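Side-chain contacts in beta-galactoside alpha-2,6-sialyltransferase (Photobacterium sp., PDB 2Z4T), which probably transfers sialic acid from CMP-sialic acid to beta-galactosides such as lactose in an alpha-2,6 linkage, as a GT-B fold glycosyltransferase with an immunoglobulin-like beta-sandwich domain: residues V185-A188 / Q189-R193; T33-D36 / E37-V40; A366-H369 / E370-Y373; Y241-R244 / D245-N248; Y259-D262 / V263-I267. All blocks are in the same frame, centred on the assembly; numbering follows the deposited sequence.

All five contacts are local, each lying within a single continuous run of chain. Contacts 1 and 2 touch, although one belongs to the sialyltransferase family region and the other to the beta-sandwich: Arg193 NH2 and Asp36 OD2 form a 2.9 Å salt bridge across the two domains. Contacts 4 and 5 sit at the ends of consecutive helices, with centres 24 Å apart. Contact 3 is nearest to the bound lactose; its Asn368 side chain is about 7 Å from the glucose unit, and Ala366 belongs to the glycan pocket. Contact 4 flanks a magnesium site, about 4 Å from the Arg244 side chain. Contacts 1, 2 and 5 lie away from the annotated sites.

Contact 1 of 5, residues V185-A188 / Q189-R193; sequences VKQA and QTKHR
The terminal amide of Gln189 lies with one face over Val185, whose methyl CG1 and carbonyl O both sit beneath that face; CG1 comes to 3.8 Å of Gln189 CD. Toward the nitrogen end of the amide the same face looks onto the backbone of Lys186, with Gln189 NE2 3.7 Å from Lys186 CA. The Gln189 chain is extended beyond CG, chi2 160°, which carries the amide back along the preceding turn of helix 178-190. Two residues further on, Gln187 and Lys191 run side by side and point the same way. The aliphatic start of Lys191 passes close to the backbone, CB standing 3.3 Å from Gln187 O. Gln187 O accepts Lys191 N at 2.9 Å and, weakly, Thr190 N, while Gln189 N donates to Val185 O at 2.9 Å. Although Lys191 is the first residue to leave helical backbone angles, its N-H still makes the i to i+4 bond that ends the helix. Ala188 turns to Leu216 and Phe219, and Lys191 rests on Pro115 of strand 103-122. Chemically, the firm bonds of the last turn are main-chain ones, while the Gln189 amide rests on Val185 CG1.

Contact 2 of 5, residues T33-D36 / E37-V40; sequences TIID and EEYV
Ile34 overlaps Val40 through its outermost methyl, CD1 meeting Val40 CG2 at 3.6 Å with the two side chains at about a right angle. The pair packs across the two strand ends just beyond a type II beta turn, Ile35 to Glu38, in the immunoglobulin-like beta-sandwich. The turn passes the chain from strand 26-35, which pairs with strand 103-122, to strand 39-42, which pairs with 77-80 in a separate sheet. Glu38 N donates to Ile35 O at 2.9 Å, the bond that defines the turn, and Glu37 takes up the positive phi (75°) expected at its third position.

The side chain of Glu38 adds a second link. With CG anti to the backbone N (chi1 -176°) and the rest of the chain extended, its carboxylate reaches back along the first strand. Glu38 OE1 accepts the N-H of Ile35 at 3.1 Å from Ile35 N, an almost straight bond that arrives on the anti side of the carboxylate and somewhat out of its plane. Glu38 OE1 also lies 3.6 Å from Ile35 CG1, where the two side chains cross. Ile34 also packs onto Leu110 and Val112 of strand 103-122, and Asp36, pointing away from the turn, bonds through OD1 to Leu84 N. The second oxygen of Glu38 is tied by water: one molecule donates to Glu38 OE2 at 3.0 Å and to Thr33 O at 2.8 Å.

Contact 3 of 5, residues A366-H369 / E370-Y373; sequences AGNH and EREY
The carbonyl oxygen of Asn368 is gripped by two donors of Arg371 and by two waters. Arg371 NE reaches Asn368 O at 2.9 Å, and Arg371 N reaches it at 3.3 Å from the opposite face of the carbonyl plane. Water 2 donates to this oxygen and accepts from Arg371 NH2, lying at the guanidinium edge in plane; water 3 joins it to Glu372 N.

In the conformer described, the Arg371 chain is bent at chi2 and chi3, folding the guanidinium back onto Asn368. The amide of Asn368 stacks on one guanidinium face, the planes 10° apart and Asn368 CG 3.5 Å above its centre. Hydrogen bond and stack together would limit rotation of the arginine head. Beside this, Glu370 N donates to Gly367 O at 2.7 Å, and Glu370 CG lies over one face of the His369 ring, 3.4 Å from His369 CE1. Arg371 also touches Val364 and residues Ile410 and Ile411 of helix 410-417.

The arrangement is a turn leading from the loop after strand 356-360 into helix 371-386, a beta-loop-alpha connection as in the Rossmann-like domains of GT-B enzymes. Ala366, just before the turn, belongs to the glycan pocket.

Contact 4 of 5, residues Y241-R244 / D245-N248; sequences YNWR and DTLN
Thr246 sets its side chain over one face of the Trp243 indole while bonding to the backbone of the same residue. This is the type I beta turn, Trp243 to Thr246, that follows helix 234-243 and leads toward helix 249-265. Thr246 CB stands 4.1 Å from the centroid of the five-membered ring, 12° off its normal, a CH-pi contact; Thr246 OG1 lies above the middle of that five-membered ring, off-centre only with respect to the whole indole. OG1 is beside the backbone N of its own residue (chi1 -49°), so the hydroxyl and the N-H of Thr246 approach Trp243 O together, from one face of its plane. The hydroxyl donates at 2.7 Å from OG1 to Trp243 O, and Thr246 N follows at 3.0 Å, which fixes the threonine above the indole.

Asp245 N donates to Asn242 O, three residues back, at 3.2 Å, and the Asp245 side chain lies along that carbonyl, CB 3.6 Å from Asn242 O. Arg244 bends back at chi3 (-35°) across the last helical turn: NE donates to Tyr241 O at 2.9 Å, in the carbonyl plane on a lone pair, and the Tyr241 ring edge atom CE1 lies against one guanidinium face. Beyond it, Arg244 NH1 bonds to Glu301, which with Ser303 binds a magnesium ion; Arg244 is thus a second-shell residue of that site. Lys249 NZ bonds to the carbonyls of Arg244 and Thr246. At the guanidinium edge a water accepts from Arg244 NH2 and donates to both Tyr241 O and Asp245 OD1.

Contact 5 of 5, residues Y259-D262 / V263-I267; sequences YLED and VINGI
Tyr259 offers one ring face to Val263, whose methyl CG2 sits 3.9 Å from the ring centroid and 19° off the normal, in a CH-pi contact displaced toward CZ. Placing the tyrosine CG opposite the backbone N (chi1 170°) lays the ring alongside Val263 in the following turn, while its OH bonds to Asp270 O and Asn273 N in the loop beyond the helix. Leu260 comes next: its CG touches Ile264 CD1 at 4.1 Å, and both residues pack against Trp282 of helix 282-285, with Leu260 also meeting Phe206 and Val210. Leu260 O accepts Ile264 N at 3.0 Å in a nearly straight bond.

From here helix 249-265 runs into a Schellman motif, in which Gly266 takes positive phi (84°) and its N donates to Val263 O at 3.0 Å. Glu261 and Asn265 lie side by side and point the same way, Glu261 CG 3.8 Å from Asn265 ND2. Glu261 O accepts Asn265 N, whereas the carboxylate OE1 forms a salt bridge with Lys257. Asp262, last in the segment, accepts the second, outer bond of the motif: Ile267 N donates weakly to Asp262 O at 2.8 Å, and Ile267 CD1 brushes Asp262 OD1 at 4.1 Å.

Contact 1 of 5, residues V185-A188 / Q189-R193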
# COMPACT_ATOMS: atom_id res chain seq x y z
N VAL A 185 13.01 0.74 17.59
CA VAL A 185 13.42 0.58 18.97
C VAL A 185 13.80 1.92 19.59
O VAL A 185 13.42 2.21 20.73
CB VAL A 185 14.57 -0.44 19.12
CG1 VAL A 185 15.24 -0.33 20.50
CG2 VAL A 185 14.05 -1.83 18.86
N LYS A 186 14.52 2.74 18.82
CA LYS A 186 14.91 4.06 19.29
C LYS A 186 13.68 4.92 19.61
O LYS A 186 13.67 5.61 20.62
CB LYS A 186 15.87 4.74 18.31
CG LYS A 186 17.20 3.98 18.16
CD LYS A 186 18.17 4.64 17.19
CE LYS A 186 19.32 3.70 16.87
NZ LYS A 186 20.56 4.41 16.47
N GLN A 187 12.64 4.84 18.78
CA GLN A 187 11.41 5.58 19.09
C GLN A 187 10.77 5.11 20.40
O GLN A 187 10.28 5.92 21.18
CB GLN A 187 10.38 5.53 17.95
CG GLN A 187 10.83 6.11 16.61
CD GLN A 187 11.35 7.55 16.74
OE1 GLN A 187 12.53 7.83 16.45
NE2 GLN A 187 10.49 8.46 17.16
N ALA A 188 10.78 3.79 20.63
CA ALA A 188 10.20 3.18 21.82
C ALA A 188 10.98 3.61 23.06
O ALA A 188 10.39 3.77 24.14
CB ALA A 188 10.21 1.67 21.70
N GLN A 189 12.29 3.78 22.90
CA GLN A 189 13.16 4.16 24.00
C GLN A 189 13.04 5.63 24.34
O GLN A 189 13.32 6.04 25.45
CB GLN A 189 14.61 3.87 23.63
CG GLN A 189 15.08 2.49 24.00
CD GLN A 189 16.31 2.07 23.22
OE1 GLN A 189 16.82 0.97 23.41
NE2 GLN A 189 16.79 2.94 22.33
N THR A 190 12.60 6.41 23.36
CA THR A 190 12.77 7.85 23.35
C THR A 190 11.45 8.59 23.56
O THR A 190 11.44 9.69 24.10
CB THR A 190 13.49 8.24 22.02
OG1 THR A 190 14.90 8.17 22.23
CG2 THR A 190 13.10 9.62 21.48
N LYS A 191 10.34 7.99 23.16
CA LYS A 191 9.04 8.62 23.30
C LYS A 191 8.36 8.17 24.58
O LYS A 191 8.40 6.98 24.95
CB LYS A 191 8.18 8.31 22.07
CG LYS A 191 8.75 8.91 20.78
CD LYS A 191 8.92 10.40 20.94
CE LYS A 191 8.92 11.12 19.61
NZ LYS A 191 10.20 10.91 18.92
N HIS A 192 7.72 9.08 25.29
CA HIS A 192 7.20 8.60 26.56
C HIS A 192 5.97 7.72 26.50
O HIS A 192 5.89 6.79 27.31
CB HIS A 192 7.31 9.60 27.72
CG HIS A 192 8.69 9.64 28.28
ND1 HIS A 192 9.03 9.02 29.47
CD2 HIS A 192 9.85 10.11 27.77
CE1 HIS A 192 10.32 9.17 29.68
NE2 HIS A 192 10.84 9.82 28.66
N ARG A 193 5.09 7.93 25.52
CA ARG A 193 4.06 6.96 25.15
C ARG A 193 4.12 6.95 23.62
O ARG A 193 4.48 7.96 23.02
CB ARG A 193 2.67 7.37 25.67
CG ARG A 193 2.21 8.74 25.15
CD ARG A 193 0.83 9.14 25.62
NE ARG A 193 0.58 10.55 25.30
CZ ARG A 193 -0.63 11.06 25.00
NH1 ARG A 193 -1.71 10.27 24.96
NH2 ARG A 193 -0.75 12.35 24.71

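Contact 2 of 5, residues T33-D36 / E37-V40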
# COMPACT_ATOMS: atom_id res chain seq x y z
N THR A 33 -1.35 21.05 16.48
CA THR A 33 -1.18 19.72 17.04
C THR A 33 0.24 19.32 16.71
O THR A 33 0.70 19.71 15.65
CB THR A 33 -2.07 18.73 16.19
OG1 THR A 33 -3.44 19.17 16.14
CG2 THR A 33 -2.04 17.29 16.72
N ILE A 34 1.04 18.58 17.46
CA ILE A 34 1.77 18.67 18.74
C ILE A 34 1.70 17.41 19.55
O ILE A 34 0.64 16.97 20.00
CB ILE A 34 2.18 20.04 19.41
CG1 ILE A 34 1.49 20.27 20.76
CG2 ILE A 34 2.21 21.19 18.41
CD1 ILE A 34 2.15 21.33 21.60
N ILE A 35 2.87 16.78 19.64
CA ILE A 35 3.05 15.56 20.41
C ILE A 35 3.78 15.85 21.71
O ILE A 35 4.44 16.88 21.84
CB ILE A 35 3.81 14.49 19.63
CG1 ILE A 35 5.25 14.96 19.33
CG2 ILE A 35 3.07 14.16 18.36
CD1 ILE A 35 6.19 13.86 18.86
N ASP A 36 3.66 14.92 22.66
CA ASP A 36 4.31 15.02 23.96
C ASP A 36 5.76 15.45 23.79
O ASP A 36 6.48 14.88 22.97
CB ASP A 36 4.24 13.67 24.70
CG ASP A 36 2.81 13.25 25.03
OD1 ASP A 36 2.63 12.53 26.04
OD2 ASP A 36 1.86 13.64 24.30
N GLU A 37 6.17 16.46 24.55
CA GLU A 37 7.58 16.92 24.63
C GLU A 37 8.02 17.71 23.41
O GLU A 37 9.18 18.11 23.32
CB GLU A 37 8.59 15.79 24.93
CG GLU A 37 8.04 14.81 25.93
CD GLU A 37 9.10 14.00 26.63
OE1 GLU A 37 9.22 12.80 26.32
OE2 GLU A 37 9.79 14.56 27.50
N GLU A 38 7.11 17.93 22.48
CA GLU A 38 7.44 18.75 21.33
C GLU A 38 7.59 20.20 21.77
O GLU A 38 6.80 20.72 22.57
CB GLU A 38 6.38 18.62 20.23
CG GLU A 38 6.74 19.38 18.95
CD GLU A 38 5.72 19.18 17.83
OE1 GLU A 38 4.97 18.18 17.86
OE2 GLU A 38 5.68 20.05 16.92
N TYR A 39 8.66 20.81 21.26
CA TYR A 39 8.95 22.22 21.42
C TYR A 39 8.13 23.02 20.41
O TYR A 39 7.99 22.63 19.23
CB TYR A 39 10.45 22.46 21.23
CG TYR A 39 10.80 23.93 21.22
CD1 TYR A 39 11.12 24.58 20.02
CD2 TYR A 39 10.78 24.69 22.40
CE1 TYR A 39 11.43 25.93 20.00
CE2 TYR A 39 11.08 26.05 22.38
CZ TYR A 39 11.41 26.66 21.17
OH TYR A 39 11.70 28.00 21.13
N VAL A 40 7.58 24.14 20.88
CA VAL A 40 6.78 25.02 20.04
C VAL A 40 7.27 26.42 20.24
O VAL A 40 7.47 26.87 21.38
CB VAL A 40 5.29 25.02 20.45
CG1 VAL A 40 4.46 25.72 19.39
CG2 VAL A 40 4.77 23.61 20.67
O HOH W 1 3.40 20.01 14.99

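Contact 3 of 5, residues A366-H369 / E370-Y373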
# COMPACT_ATOMS: atom_id res chain seq x y z
N ALA A 366 11.91 -16.44 -9.22
CA ALA A 366 12.82 -17.57 -8.97
C ALA A 366 13.02 -18.45 -10.23
O ALA A 366 13.06 -19.68 -10.13
CB ALA A 366 12.29 -18.43 -7.80
N GLY A 367 13.14 -17.82 -11.40
CA GLY A 367 13.35 -18.55 -12.64
C GLY A 367 13.98 -17.72 -13.74
O GLY A 367 13.54 -17.77 -14.89
N ASN A 368 15.03 -16.97 -13.42
CA ASN A 368 15.74 -16.19 -14.44
C ASN A 368 16.08 -16.93 -15.74
O ASN A 368 16.04 -16.34 -16.83
CB ASN A 368 16.98 -15.52 -13.86
CG ASN A 368 16.62 -14.29 -13.02
OD1 ASN A 368 15.45 -13.90 -12.92
ND2 ASN A 368 17.63 -13.68 -12.42
N HIS A 369 16.39 -18.22 -15.63
CA HIS A 369 16.64 -19.06 -16.81
C HIS A 369 15.41 -19.13 -17.77
O HIS A 369 15.54 -19.52 -18.93
CB HIS A 369 17.08 -20.47 -16.38
CG HIS A 369 16.02 -21.24 -15.66
ND1 HIS A 369 15.15 -22.10 -16.30
CD2 HIS A 369 15.69 -21.30 -14.34
CE1 HIS A 369 14.34 -22.65 -15.41
NE2 HIS A 369 14.65 -22.18 -14.21
N GLU A 370 14.24 -18.73 -17.27
CA GLU A 370 13.00 -18.82 -18.02
C GLU A 370 12.58 -17.54 -18.74
O GLU A 370 11.61 -17.56 -19.51
CB GLU A 370 11.84 -19.19 -17.08
CG GLU A 370 11.86 -20.61 -16.56
CD GLU A 370 10.45 -21.10 -16.23
OE1 GLU A 370 9.84 -21.78 -17.09
OE2 GLU A 370 9.94 -20.77 -15.13
N ARG A 371 13.25 -16.42 -18.52
CA ARG A 371 12.64 -15.16 -18.93
C ARG A 371 12.70 -14.81 -20.43
O ARG A 371 11.86 -14.04 -20.92
CB ARG A 371 13.00 -13.99 -17.99
CG ARG A 371 14.39 -13.50 -18.02
CD ARG A 371 14.90 -13.24 -16.60
NE ARG A 371 16.33 -13.51 -16.60
CZ ARG A 371 17.28 -12.70 -16.16
NH1 ARG A 371 16.99 -11.55 -15.56
NH2 ARG A 371 18.53 -13.10 -16.28
N GLU A 372 13.62 -15.42 -21.17
CA GLU A 372 13.60 -15.20 -22.61
C GLU A 372 12.44 -15.96 -23.22
O GLU A 372 11.80 -15.48 -24.17
CB GLU A 372 14.93 -15.59 -23.27
CG GLU A 372 16.06 -14.69 -22.80
CD GLU A 372 17.41 -15.04 -23.40
OE1 GLU A 372 17.64 -16.23 -23.74
OE2 GLU A 372 18.25 -14.12 -23.51
N TYR A 373 12.15 -17.12 -22.64
CA TYR A 373 11.05 -17.97 -23.08
C TYR A 373 9.73 -17.25 -22.75
O TYR A 373 8.79 -17.29 -23.55
CB TYR A 373 11.15 -19.33 -22.39
CG TYR A 373 9.89 -20.14 -22.47
CD1 TYR A 373 9.46 -20.69 -23.69
CD2 TYR A 373 9.12 -20.37 -21.33
CE1 TYR A 373 8.29 -21.43 -23.76
CE2 TYR A 373 7.93 -21.12 -21.40
CZ TYR A 373 7.53 -21.65 -22.61
OH TYR A 373 6.37 -22.39 -22.69
O HOH W 2 18.21 -15.48 -18.19
O HOH W 3 16.31 -16.30 -19.82

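Contact 4 of 5, residues Y241-R244 / D245-N248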
# COMPACT_ATOMS: atom_id res chain seq x y z
N TYR A 241 -5.83 -22.17 -1.52
CA TYR A 241 -6.31 -23.28 -2.33
C TYR A 241 -5.69 -24.61 -1.92
O TYR A 241 -6.38 -25.64 -1.86
CB TYR A 241 -6.01 -23.05 -3.80
CG TYR A 241 -6.42 -24.21 -4.67
CD1 TYR A 241 -7.73 -24.33 -5.12
CD2 TYR A 241 -5.49 -25.20 -5.02
CE1 TYR A 241 -8.12 -25.42 -5.91
CE2 TYR A 241 -5.86 -26.29 -5.82
CZ TYR A 241 -7.18 -26.38 -6.26
OH TYR A 241 -7.57 -27.45 -7.06
N ASN A 242 -4.38 -24.61 -1.66
CA ASN A 242 -3.74 -25.82 -1.12
C ASN A 242 -4.18 -26.13 0.31
O ASN A 242 -4.34 -27.30 0.67
CB ASN A 242 -2.22 -25.72 -1.22
CG ASN A 242 -1.75 -25.76 -2.66
OD1 ASN A 242 -2.35 -26.46 -3.49
ND2 ASN A 242 -0.72 -24.99 -2.99
N TRP A 243 -4.39 -25.08 1.09
CA TRP A 243 -4.68 -25.23 2.50
C TRP A 243 -6.11 -25.74 2.75
O TRP A 243 -6.45 -26.15 3.88
CB TRP A 243 -4.46 -23.92 3.22
CG TRP A 243 -4.20 -24.07 4.68
CD1 TRP A 243 -3.04 -24.46 5.28
CD2 TRP A 243 -5.12 -23.81 5.73
NE1 TRP A 243 -3.18 -24.46 6.64
CE2 TRP A 243 -4.45 -24.06 6.94
CE3 TRP A 243 -6.45 -23.37 5.77
CZ2 TRP A 243 -5.07 -23.89 8.19
CZ3 TRP A 243 -7.07 -23.21 7.02
CH2 TRP A 243 -6.38 -23.47 8.21
N ARG A 244 -6.92 -25.75 1.69
CA ARG A 244 -8.23 -26.37 1.74
C ARG A 244 -8.12 -27.82 2.23
O ARG A 244 -9.03 -28.29 2.93
CB ARG A 244 -8.91 -26.34 0.37
CG ARG A 244 -9.34 -24.96 -0.10
CD ARG A 244 -9.95 -25.05 -1.49
NE ARG A 244 -9.26 -26.09 -2.27
CZ ARG A 244 -9.84 -26.86 -3.18
NH1 ARG A 244 -11.12 -26.69 -3.46
NH2 ARG A 244 -9.13 -27.79 -3.81
N ASP A 245 -7.02 -28.50 1.90
CA ASP A 245 -6.86 -29.93 2.26
C ASP A 245 -6.66 -30.16 3.75
O ASP A 245 -6.87 -31.27 4.25
CB ASP A 245 -5.67 -30.59 1.51
CG ASP A 245 -5.81 -30.55 -0.02
OD1 ASP A 245 -6.91 -30.26 -0.55
OD2 ASP A 245 -4.78 -30.82 -0.69
N THR A 246 -6.25 -29.12 4.47
CA THR A 246 -5.91 -29.27 5.88
C THR A 246 -6.99 -29.99 6.69
O THR A 246 -8.14 -29.54 6.72
CB THR A 246 -5.59 -27.90 6.51
OG1 THR A 246 -4.68 -27.20 5.66
CG2 THR A 246 -4.96 -28.04 7.87
N LEU A 247 -6.64 -31.12 7.30
CA LEU A 247 -7.45 -31.71 8.38
C LEU A 247 -7.40 -30.81 9.60
O LEU A 247 -6.35 -30.22 9.90
CB LEU A 247 -6.89 -33.06 8.83
CG LEU A 247 -6.61 -34.20 7.86
CD1 LEU A 247 -6.25 -35.42 8.67
CD2 LEU A 247 -7.80 -34.46 6.94
N ASN A 248 -8.51 -30.73 10.33
CA ASN A 248 -8.53 -30.06 11.61
C ASN A 248 -8.02 -28.62 11.49
O ASN A 248 -7.12 -28.20 12.21
CB ASN A 248 -7.72 -30.87 12.64
CG ASN A 248 -8.36 -32.23 12.94
OD1 ASN A 248 -9.48 -32.31 13.48
ND2 ASN A 248 -7.66 -33.32 12.60
O HOH W 4 -6.35 -28.38 -2.59

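Contact 5 of 5, residues Y259-D262 / V263-I267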
# COMPACT_ATOMS: atom_id res chain seq x y z
N TYR A 259 2.08 -20.51 18.70
CA TYR A 259 3.38 -20.51 18.08
C TYR A 259 3.83 -19.07 17.86
O TYR A 259 4.93 -18.69 18.31
CB TYR A 259 3.37 -21.28 16.75
CG TYR A 259 4.64 -21.09 15.98
CD1 TYR A 259 5.81 -21.79 16.32
CD2 TYR A 259 4.70 -20.19 14.91
CE1 TYR A 259 7.00 -21.58 15.59
CE2 TYR A 259 5.85 -19.99 14.20
CZ TYR A 259 7.00 -20.68 14.53
OH TYR A 259 8.13 -20.45 13.79
N LEU A 260 2.97 -18.30 17.20
CA LEU A 260 3.24 -16.89 16.91
C LEU A 260 3.45 -16.12 18.21
O LEU A 260 4.41 -15.36 18.34
CB LEU A 260 2.12 -16.26 16.05
CG LEU A 260 2.30 -14.83 15.55
CD1 LEU A 260 3.56 -14.71 14.72
CD2 LEU A 260 1.12 -14.34 14.73
N GLU A 261 2.56 -16.33 19.18
CA GLU A 261 2.69 -15.73 20.50
C GLU A 261 4.04 -16.02 21.17
O GLU A 261 4.67 -15.11 21.69
CB GLU A 261 1.55 -16.15 21.43
CG GLU A 261 1.43 -15.22 22.64
CD GLU A 261 0.16 -15.43 23.43
OE1 GLU A 261 -0.44 -16.53 23.32
OE2 GLU A 261 -0.23 -14.48 24.15
N ASP A 262 4.47 -17.28 21.13
CA ASP A 262 5.73 -17.71 21.73
C ASP A 262 6.96 -17.15 21.03
O ASP A 262 7.98 -16.88 21.68
CB ASP A 262 5.81 -19.24 21.79
CG ASP A 262 4.87 -19.84 22.81
OD1 ASP A 262 4.38 -19.10 23.70
OD2 ASP A 262 4.61 -21.05 22.71
N VAL A 263 6.87 -17.02 19.71
CA VAL A 263 7.95 -16.46 18.92
C VAL A 263 8.15 -14.98 19.29
O VAL A 263 9.26 -14.55 19.61
CB VAL A 263 7.71 -16.66 17.39
CG1 VAL A 263 8.59 -15.76 16.57
CG2 VAL A 263 7.91 -18.12 16.99
N ILE A 264 7.05 -14.21 19.28
CA ILE A 264 7.08 -12.80 19.69
C ILE A 264 7.54 -12.60 21.16
O ILE A 264 8.32 -11.70 21.45
CB ILE A 264 5.72 -12.11 19.41
CG1 ILE A 264 5.49 -12.00 17.89
CG2 ILE A 264 5.68 -10.73 20.06
CD1 ILE A 264 4.05 -11.70 17.45
N ASN A 265 7.06 -13.46 22.07
CA ASN A 265 7.54 -13.47 23.46
C ASN A 265 9.00 -13.90 23.64
O ASN A 265 9.58 -13.71 24.69
CB ASN A 265 6.66 -14.37 24.34
CG ASN A 265 5.38 -13.69 24.77
OD1 ASN A 265 5.35 -12.47 24.94
ND2 ASN A 265 4.33 -14.47 24.94
N GLY A 266 9.56 -14.53 22.61
CA GLY A 266 10.93 -15.00 22.67
C GLY A 266 11.06 -16.36 23.31
O GLY A 266 12.17 -16.88 23.43
N ILE A 267 9.93 -16.93 23.74
CA ILE A 267 9.90 -18.25 24.39
C ILE A 267 10.28 -19.36 23.41
O ILE A 267 10.92 -20.33 23.79
CB ILE A 267 8.51 -18.58 25.01
CG1 ILE A 267 8.19 -17.63 26.17
CG2 ILE A 267 8.45 -20.06 25.44
CD1 ILE A 267 6.80 -17.85 26.83